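Local structure of fatty acid-binding protein TM_1468 (Thermotoga maritima, 1VPV) at residues 37-42 against 84-89; 204-207 against 212-215; 261-264 against 270-273. The protein binds long-chain fatty acids such as palmitate and may take part in lipid transport or fatty acid metabolism. All blocks are in the same frame, centred on the assembly; numbering follows the deposited sequence.

Interaction 1: residues 37-42 against 84-89. With PLM (palmitic acid), chain D.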
loop_
_atom_site.group_PDB
_atom_site.type_symbol
_atom_site.label_atom_id
_atom_site.label_comp_id
_atom_site.label_asym_id
_atom_site.label_seq_id
_atom_site.Cartn_x
_atom_site.Cartn_y
_atom_site.Cartn_z
ATOM N N SER A 37 -9.404 8.023 -0.700
ATOM C CA SER A 37 -8.155 7.968 0.033
ATOM C C SER A 37 -8.158 8.999 1.180
ATOM O O SER A 37 -8.403 10.178 0.948
ATOM C CB SER A 37 -6.989 8.256 -0.927
ATOM O OG SER A 37 -5.764 7.894 -0.323
ATOM N N ILE A 38 -7.914 8.555 2.415
ATOM C CA ILE A 38 -7.840 9.490 3.542
ATOM C C ILE A 38 -6.369 9.779 3.855
ATOM O O ILE A 38 -5.603 8.862 4.042
ATOM C CB ILE A 38 -8.602 9.010 4.812
ATOM C CG1 ILE A 38 -8.427 10.018 5.938
ATOM C CG2 ILE A 38 -8.157 7.611 5.270
ATOM C CD1 ILE A 38 -9.313 9.729 7.140
ATOM N N PRO A 39 -5.978 11.069 3.878
ATOM C CA PRO A 39 -4.564 11.406 4.064
ATOM C C PRO A 39 -4.015 11.125 5.466
ATOM O O PRO A 39 -4.642 11.470 6.470
ATOM C CB PRO A 39 -4.500 12.922 3.787
ATOM C CG PRO A 39 -5.862 13.339 3.346
ATOM C CD PRO A 39 -6.828 12.269 3.714
ATOM N N LEU A 40 -2.841 10.515 5.521
ATOM C CA LEU A 40 -2.021 10.636 6.706
ATOM C C LEU A 40 -1.191 11.928 6.567
ATOM O O LEU A 40 -1.291 12.648 5.563
ATOM C CB LEU A 40 -1.118 9.409 6.879
ATOM C CG LEU A 40 -1.732 8.194 7.555
ATOM C CD1 LEU A 40 -2.756 7.506 6.630
ATOM C CD2 LEU A 40 -0.659 7.218 7.978
ATOM N N TYR A 41 -0.376 12.203 7.581
ATOM C CA TYR A 41 0.384 13.442 7.653
ATOM C C TYR A 41 1.895 13.235 7.694
ATOM O O TYR A 41 2.411 12.239 8.210
ATOM C CB TYR A 41 -0.043 14.256 8.859
ATOM C CG TYR A 41 -1.511 14.555 8.886
ATOM C CD1 TYR A 41 -2.041 15.592 8.135
ATOM C CD2 TYR A 41 -2.373 13.810 9.694
ATOM C CE1 TYR A 41 -3.397 15.869 8.145
ATOM C CE2 TYR A 41 -3.749 14.095 9.737
ATOM C CZ TYR A 41 -4.249 15.122 8.954
ATOM O OH TYR A 41 -5.600 15.395 8.987
ATOM N N VAL A 42 2.568 14.219 7.127
ATOM C CA VAL A 42 4.002 14.285 7.055
ATOM C C VAL A 42 4.406 15.573 7.819
ATOM O O VAL A 42 3.955 16.672 7.486
ATOM C CB VAL A 42 4.466 14.320 5.570
ATOM C CG1 VAL A 42 5.927 14.698 5.451
ATOM C CG2 VAL A 42 4.241 12.990 4.941
ATOM N N LYS A 84 -14.163 10.363 11.302
ATOM C CA LYS A 84 -15.566 10.717 11.544
ATOM C C LYS A 84 -16.101 11.589 10.417
ATOM O O LYS A 84 -17.175 11.339 9.891
ATOM C CB LYS A 84 -15.746 11.524 12.842
ATOM C CG LYS A 84 -16.191 10.761 14.056
ATOM C CD LYS A 84 -16.644 11.712 15.180
ATOM C CE LYS A 84 -17.984 12.433 14.864
ATOM N NZ LYS A 84 -18.585 13.167 16.040
ATOM N N LYS A 85 -15.355 12.628 10.068
ATOM C CA LYS A 85 -15.821 13.574 9.050
ATOM C C LYS A 85 -16.061 12.884 7.710
ATOM O O LYS A 85 -17.116 13.070 7.115
ATOM C CB LYS A 85 -14.883 14.785 8.926
ATOM C CG LYS A 85 -14.955 15.708 10.162
ATOM C CD LYS A 85 -14.117 16.984 10.041
ATOM N N ARG A 86 -15.116 12.078 7.254
ATOM C CA ARG A 86 -15.319 11.276 6.044
ATOM C C ARG A 86 -16.554 10.367 6.141
ATOM O O ARG A 86 -17.379 10.347 5.209
ATOM C CB ARG A 86 -14.092 10.413 5.700
ATOM C CG ARG A 86 -12.813 11.176 5.423
ATOM C CD ARG A 86 -12.405 11.157 3.959
ATOM N NE ARG A 86 -11.275 12.070 3.705
ATOM C CZ ARG A 86 -10.676 12.230 2.530
ATOM N NH1 ARG A 86 -11.066 11.542 1.473
ATOM N NH2 ARG A 86 -9.667 13.073 2.412
ATOM N N TYR A 87 -16.682 9.624 7.241
ATOM C CA TYR A 87 -17.822 8.699 7.415
ATOM C C TYR A 87 -19.157 9.431 7.245
ATOM O O TYR A 87 -20.053 8.970 6.538
ATOM C CB TYR A 87 -17.812 8.032 8.806
ATOM C CG TYR A 87 -16.620 7.126 9.103
ATOM C CD1 TYR A 87 -15.791 6.655 8.093
ATOM C CD2 TYR A 87 -16.347 6.706 10.410
ATOM C CE1 TYR A 87 -14.716 5.806 8.372
ATOM C CE2 TYR A 87 -15.281 5.843 10.694
ATOM C CZ TYR A 87 -14.467 5.410 9.678
ATOM O OH TYR A 87 -13.407 4.572 9.956
ATOM N N LEU A 88 -19.267 10.572 7.918
ATOM C CA LEU A 88 -20.448 11.412 7.868
ATOM C C LEU A 88 -20.694 11.988 6.488
ATOM O O LEU A 88 -21.849 12.091 6.073
ATOM C CB LEU A 88 -20.338 12.556 8.857
ATOM C CG LEU A 88 -20.365 12.101 10.304
ATOM C CD1 LEU A 88 -20.076 13.300 11.197
ATOM C CD2 LEU A 88 -21.719 11.454 10.677
ATOM N N LYS A 89 -19.629 12.357 5.778
ATOM C CA LYS A 89 -19.784 12.824 4.409
ATOM C C LYS A 89 -20.378 11.729 3.529
ATOM O O LYS A 89 -21.256 12.001 2.712
ATOM C CB LYS A 89 -18.466 13.328 3.840
ATOM C CG LYS A 89 -18.493 13.653 2.339
ATOM C CD LYS A 89 -17.079 14.095 1.897
ATOM C CE LYS A 89 -16.570 13.343 0.667
ATOM N NZ LYS A 89 -17.308 13.732 -0.560
HETATM C C1 PLM D . 1.901 6.459 10.452
HETATM O O1 PLM D . 0.948 6.057 11.182
HETATM O O2 PLM D . 2.639 7.437 10.795
HETATM C C2 PLM D . 2.125 5.754 9.134
HETATM C C3 PLM D . 3.292 4.791 9.214
HETATM C C4 PLM D . 3.581 4.207 7.838
HETATM C C5 PLM D . 4.804 3.299 7.931
HETATM C C6 PLM D . 5.163 2.684 6.603
HETATM C C7 PLM D . 6.339 1.725 6.701
HETATM C C8 PLM D . 6.933 1.443 5.324
HETATM C C9 PLM D . 6.059 0.505 4.521
HETATM C CA PLM D . 6.595 0.284 3.120
HETATM C CB PLM D . 5.783 -0.781 2.398
HETATM C CC PLM D . 6.126 -0.791 0.912
HETATM C CD PLM D . 5.455 -1.962 0.164
HETATM C CE PLM D . 5.611 -1.850 -1.342
HETATM C CF PLM D . 5.117 -3.087 -2.077
HETATM C CG PLM D . 3.605 -3.066 -2.317
#

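Interaction 2: residues 204-207 against 212-215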
loop_
_atom_site.group_PDB
_atom_site.type_symbol
_atom_site.label_atom_id
_atom_site.label_comp_id
_atom_site.label_asym_id
_atom_site.label_seq_id
_atom_site.Cartn_x
_atom_site.Cartn_y
_atom_site.Cartn_z
ATOM N N CYS A 204 16.227 -5.931 0.282
ATOM C CA CYS A 204 14.927 -6.482 -0.081
ATOM C C CYS A 204 14.085 -6.786 1.135
ATOM O O CYS A 204 14.522 -7.470 2.050
ATOM C CB CYS A 204 15.095 -7.757 -0.920
ATOM S SG CYS A 204 16.176 -7.570 -2.393
ATOM N N LEU A 205 12.850 -6.308 1.117
ATOM C CA LEU A 205 11.931 -6.577 2.189
ATOM C C LEU A 205 10.623 -7.153 1.668
ATOM O O LEU A 205 10.303 -7.054 0.466
ATOM C CB LEU A 205 11.649 -5.305 2.998
ATOM C CG LEU A 205 12.851 -4.554 3.611
ATOM C CD1 LEU A 205 13.480 -3.549 2.644
ATOM C CD2 LEU A 205 12.431 -3.815 4.839
ATOM N N HIS A 206 9.881 -7.772 2.585
ATOM C CA HIS A 206 8.473 -8.095 2.367
ATOM C C HIS A 206 7.733 -7.898 3.658
ATOM O O HIS A 206 8.321 -7.570 4.687
ATOM C CB HIS A 206 8.273 -9.520 1.851
ATOM C CG HIS A 206 8.669 -10.582 2.829
ATOM N ND1 HIS A 206 7.837 -11.627 3.160
ATOM C CD2 HIS A 206 9.803 -10.761 3.552
ATOM C CE1 HIS A 206 8.444 -12.407 4.040
ATOM N NE2 HIS A 206 9.641 -11.908 4.290
ATOM N N ILE A 207 6.425 -8.071 3.581
ATOM C CA ILE A 207 5.559 -7.976 4.725
ATOM C C ILE A 207 5.017 -9.342 5.048
ATOM O O ILE A 207 4.470 -9.994 4.192
ATOM C CB ILE A 207 4.399 -7.056 4.404
ATOM C CG1 ILE A 207 4.968 -5.697 4.003
ATOM C CG2 ILE A 207 3.451 -7.004 5.608
ATOM C CD1 ILE A 207 4.020 -4.528 4.158
ATOM N N LEU A 212 7.362 -5.605 8.776
ATOM C CA LEU A 212 8.390 -5.440 7.726
ATOM C C LEU A 212 9.599 -6.305 7.986
ATOM O O LEU A 212 10.218 -6.190 9.023
ATOM C CB LEU A 212 8.907 -4.011 7.640
ATOM C CG LEU A 212 8.173 -3.056 6.757
ATOM C CD1 LEU A 212 8.914 -1.672 6.795
ATOM C CD2 LEU A 212 8.086 -3.644 5.341
ATOM N N ILE A 213 9.943 -7.139 7.020
ATOM C CA ILE A 213 11.009 -8.083 7.182
ATOM C C ILE A 213 12.035 -7.955 6.049
ATOM O O ILE A 213 11.758 -8.336 4.910
ATOM C CB ILE A 213 10.452 -9.498 7.172
ATOM C CG1 ILE A 213 9.190 -9.572 8.054
ATOM C CG2 ILE A 213 11.571 -10.530 7.578
ATOM C CD1 ILE A 213 9.416 -9.371 9.532
ATOM N N PRO A 214 13.232 -7.445 6.366
ATOM C CA PRO A 214 14.326 -7.488 5.380
ATOM C C PRO A 214 14.725 -8.930 5.245
ATOM O O PRO A 214 14.840 -9.613 6.254
ATOM C CB PRO A 214 15.478 -6.698 6.030
ATOM C CG PRO A 214 14.980 -6.194 7.349
ATOM C CD PRO A 214 13.638 -6.868 7.659
ATOM N N TYR A 215 14.903 -9.418 4.033
ATOM C CA TYR A 215 15.287 -10.828 3.887
ATOM C C TYR A 215 16.543 -11.053 3.011
ATOM O O TYR A 215 17.099 -12.150 3.007
ATOM C CB TYR A 215 14.075 -11.622 3.383
ATOM C CG TYR A 215 13.705 -11.314 1.976
ATOM C CD1 TYR A 215 12.825 -10.292 1.677
ATOM C CD2 TYR A 215 14.271 -12.033 0.922
ATOM C CE1 TYR A 215 12.490 -9.999 0.371
ATOM C CE2 TYR A 215 13.967 -11.737 -0.379
ATOM C CZ TYR A 215 13.073 -10.740 -0.658
ATOM O OH TYR A 215 12.737 -10.479 -1.975
#

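Interaction 3: residues 261-264 against 270-273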
loop_
_atom_site.group_PDB
_atom_site.type_symbol
_atom_site.label_atom_id
_atom_site.label_comp_id
_atom_site.label_asym_id
_atom_site.label_seq_id
_atom_site.Cartn_x
_atom_site.Cartn_y
_atom_site.Cartn_z
ATOM N N THR A 261 10.376 -8.201 -15.822
ATOM C CA THR A 261 10.978 -9.436 -15.411
ATOM C C THR A 261 9.934 -10.350 -14.840
ATOM O O THR A 261 10.017 -11.538 -15.049
ATOM C CB THR A 261 12.061 -9.227 -14.405
ATOM O OG1 THR A 261 13.042 -8.378 -14.996
ATOM C CG2 THR A 261 12.704 -10.594 -14.011
ATOM N N LEU A 262 8.941 -9.791 -14.156
ATOM C CA LEU A 262 7.876 -10.587 -13.579
ATOM C C LEU A 262 7.169 -11.405 -14.660
ATOM O O LEU A 262 6.877 -12.585 -14.445
ATOM C CB LEU A 262 6.869 -9.719 -12.833
ATOM C CG LEU A 262 5.806 -10.479 -12.017
ATOM C CD1 LEU A 262 6.369 -11.484 -11.046
ATOM C CD2 LEU A 262 4.929 -9.510 -11.267
ATOM N N ARG A 263 6.947 -10.804 -15.835
ATOM C CA ARG A 263 6.260 -11.515 -16.947
ATOM C C ARG A 263 6.999 -12.710 -17.512
ATOM O O ARG A 263 6.392 -13.605 -18.023
ATOM C CB ARG A 263 5.948 -10.570 -18.102
ATOM C CG ARG A 263 4.814 -9.625 -17.793
ATOM C CD ARG A 263 4.679 -8.660 -18.911
ATOM N NE ARG A 263 3.832 -7.558 -18.517
ATOM C CZ ARG A 263 2.502 -7.616 -18.524
ATOM N NH1 ARG A 263 1.845 -8.713 -18.921
ATOM N NH2 ARG A 263 1.822 -6.554 -18.142
ATOM N N LYS A 264 8.316 -12.719 -17.430
ATOM C CA LYS A 264 9.072 -13.865 -17.933
ATOM C C LYS A 264 8.671 -15.128 -17.202
ATOM O O LYS A 264 8.842 -16.199 -17.728
ATOM C CB LYS A 264 10.581 -13.652 -17.789
ATOM C CG LYS A 264 11.096 -12.538 -18.671
ATOM C CD LYS A 264 12.590 -12.316 -18.551
ATOM C CE LYS A 264 12.963 -10.965 -19.102
ATOM N NZ LYS A 264 14.404 -10.881 -19.349
ATOM N N ASP A 270 -3.350 -8.633 -15.204
ATOM C CA ASP A 270 -3.578 -7.192 -15.166
ATOM C C ASP A 270 -2.438 -6.553 -14.416
ATOM O O ASP A 270 -1.925 -7.124 -13.455
ATOM C CB ASP A 270 -4.909 -6.841 -14.465
ATOM C CG ASP A 270 -5.331 -5.365 -14.670
ATOM O OD1 ASP A 270 -6.058 -5.094 -15.632
ATOM O OD2 ASP A 270 -4.981 -4.473 -13.861
ATOM N N GLU A 271 -2.037 -5.369 -14.865
ATOM C CA GLU A 271 -1.045 -4.611 -14.161
ATOM C C GLU A 271 -1.249 -3.127 -14.307
ATOM O O GLU A 271 -1.741 -2.650 -15.315
ATOM C CB GLU A 271 0.360 -4.986 -14.631
ATOM C CG GLU A 271 0.652 -4.656 -16.054
ATOM C CD GLU A 271 2.145 -4.421 -16.325
ATOM O OE1 GLU A 271 2.964 -4.563 -15.390
ATOM O OE2 GLU A 271 2.504 -4.106 -17.483
ATOM N N ILE A 272 -0.847 -2.400 -13.285
ATOM C CA ILE A 272 -0.857 -0.954 -13.362
ATOM C C ILE A 272 0.285 -0.453 -12.457
ATOM O O ILE A 272 0.716 -1.163 -11.563
ATOM C CB ILE A 272 -2.235 -0.399 -12.950
ATOM C CG1 ILE A 272 -2.275 1.098 -13.114
ATOM C CG2 ILE A 272 -2.584 -0.791 -11.492
ATOM C CD1 ILE A 272 -3.673 1.649 -13.139
ATOM N N ILE A 273 0.791 0.737 -12.741
ATOM C CA ILE A 273 1.851 1.342 -11.964
ATOM C C ILE A 273 1.251 2.443 -11.088
ATOM O O ILE A 273 0.428 3.222 -11.552
ATOM C CB ILE A 273 2.958 1.906 -12.899
ATOM C CG1 ILE A 273 3.758 0.735 -13.494
ATOM C CG2 ILE A 273 3.915 2.832 -12.145
ATOM C CD1 ILE A 273 4.657 1.136 -14.640
#

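Interaction 1: residues 37-42 against 84-89
Arg86 reaches from helix 80-92 to Ser37 O, to CA and the side chain of Ile38, and to the ring of Pro39, and is the one residue of 84-89 that touches 37-42. The packing is face-on at one point: Ile38 CA sits over the centre of the guanidinium plane, 4.1 Å above it. Farther back along the arginine, the methyl CD1 of Ile38 meets Arg86 CG at 4.2 Å. With its CG1 anti to the backbone N (chi1 178°), Ile38 sends its longer branch obliquely across the arginine chain, from CG to NE. The ring of Pro39 comes in obliquely, its CD 3.2 Å from Arg86 NH2. A bend at chi2 (-109°) turns the end of the arginine onto the strand.

In the Dak1/DegV-like fold this joins a surface helix to strand 35-43, which pairs in parallel with strand 15-20 and is interrupted around Pro39 and Leu40.

Among the polar groups, Ser37 O lies over the same guanidinium, 3.0 Å from Arg86 NH1, but the angle is too poor for a hydrogen bond. The charge is instead paired with Asp36, whose carboxylate forms a salt bridge with NH1. Beyond the helix contact the segment turns toward the lipid: Leu40 CD2 touches palmitate C2 at 3.4 Å, beside the carboxylate end, which Thr75 and Ser108 hold by hydrogen bonds.

Interaction 2: residues 204-207 against 212-215
Strands 204-207 and 212-215 run antiparallel, their axes 4.5 Å apart at closest approach with 145° between their directions, and three backbone hydrogen bonds join them. They are the two arms of a beta hairpin at one margin of the six-stranded sheet, strand 211-219 being outermost and strand 201-208 continuing the sheet to 170-176. His206 and Ile213 form the hydrogen-bonded pair, His206 N to Ile213 O at 3.0 Å and Ile213 N to His206 O at 2.9 Å; Tyr215 N bonds to Cys204 O at 2.8 Å.

On the face with Leu205, Ile207, Leu212 and Pro214 the contacts are apolar. Leu212 CD2 lies 4.0 Å from Ile207 CG1, and Leu205 CG rests against Pro214 CA. This is the lipid side: Leu212 also touches the bound palmitate, while Leu182 of helix 180-185 packs on both leucines.

The other face carries His206 and Ile213; the Tyr215 ring crosses His206 at about a right angle and lies over Cys204 CB. A chi1 of 70° places the tyrosine CG between its backbone N and carbonyl carbon, turning the ring back across the neighbouring strand. Its plane stands at 88° to that of His206, whose CD2 meets Tyr215 CD1 obliquely. The hydroxyl is held by Ala227 O on helix 220-232. Over one face of the Tyr215 ring, Cys204 CB makes a CH-pi contact 4.0 Å from the ring centroid.

Interaction 3: residues 261-264 against 270-273
Arg263 and Glu271 meet at about a right angle, the arginine stretched out from helix 252-263 and the glutamate rising from strand 267-275. Their flat groups are turned 84° against each other, nearly perpendicular, and the meeting is through one nitrogen and one oxygen. Glu271 OE2 lies at the edge of the guanidinium, in its plane, and accepts from Arg263 NH2 at 2.6 Å with an N-H...O angle of 157°. This is a salt bridge, but the position of NH2 is doubtful because it is modelled too close to the glutamate, so the exact length deserves little weight.

The two residues link the helix and the second strand of a beta-alpha-beta unit, in which strands 241-248 and 267-275 run parallel and helix 252-263 forms the crossover. Farther along the strand the same two elements meet through apolar side chains, Ile273 packing on Val255, Val256 and Leu259.

The arginine reaches the glutamate with its chain extended from CG to NE, the guanidinium then turned out of line with it. On the strand, Glu271 takes chi1 64°, with CG between the backbone N and the carbonyl carbon, and then extends to bring its carboxylate to the arginine at the protein surface.

In the fold
Interactions 2 and 3 reach the same six-stranded sheet, each including one of its two outermost strands, 211-219 and 267-275; their centres are about 20 Å apart, with nearest atoms about 11 Å from each other. Interaction 1 belongs to the other sheet, across the centre of the chain, about 29 Å from interaction 2 and about 31 Å from interaction 3 between centres. The palmitate joins interactions 1 and 2, which touch it through Leu40 and Leu212, with Thr75 and Ser108 binding its carboxylate, so parts of the chain at both sheets contribute to the lipid site. Interaction 3 stands back from it, the Glu271 side chain lying about 13 Å from the ligand.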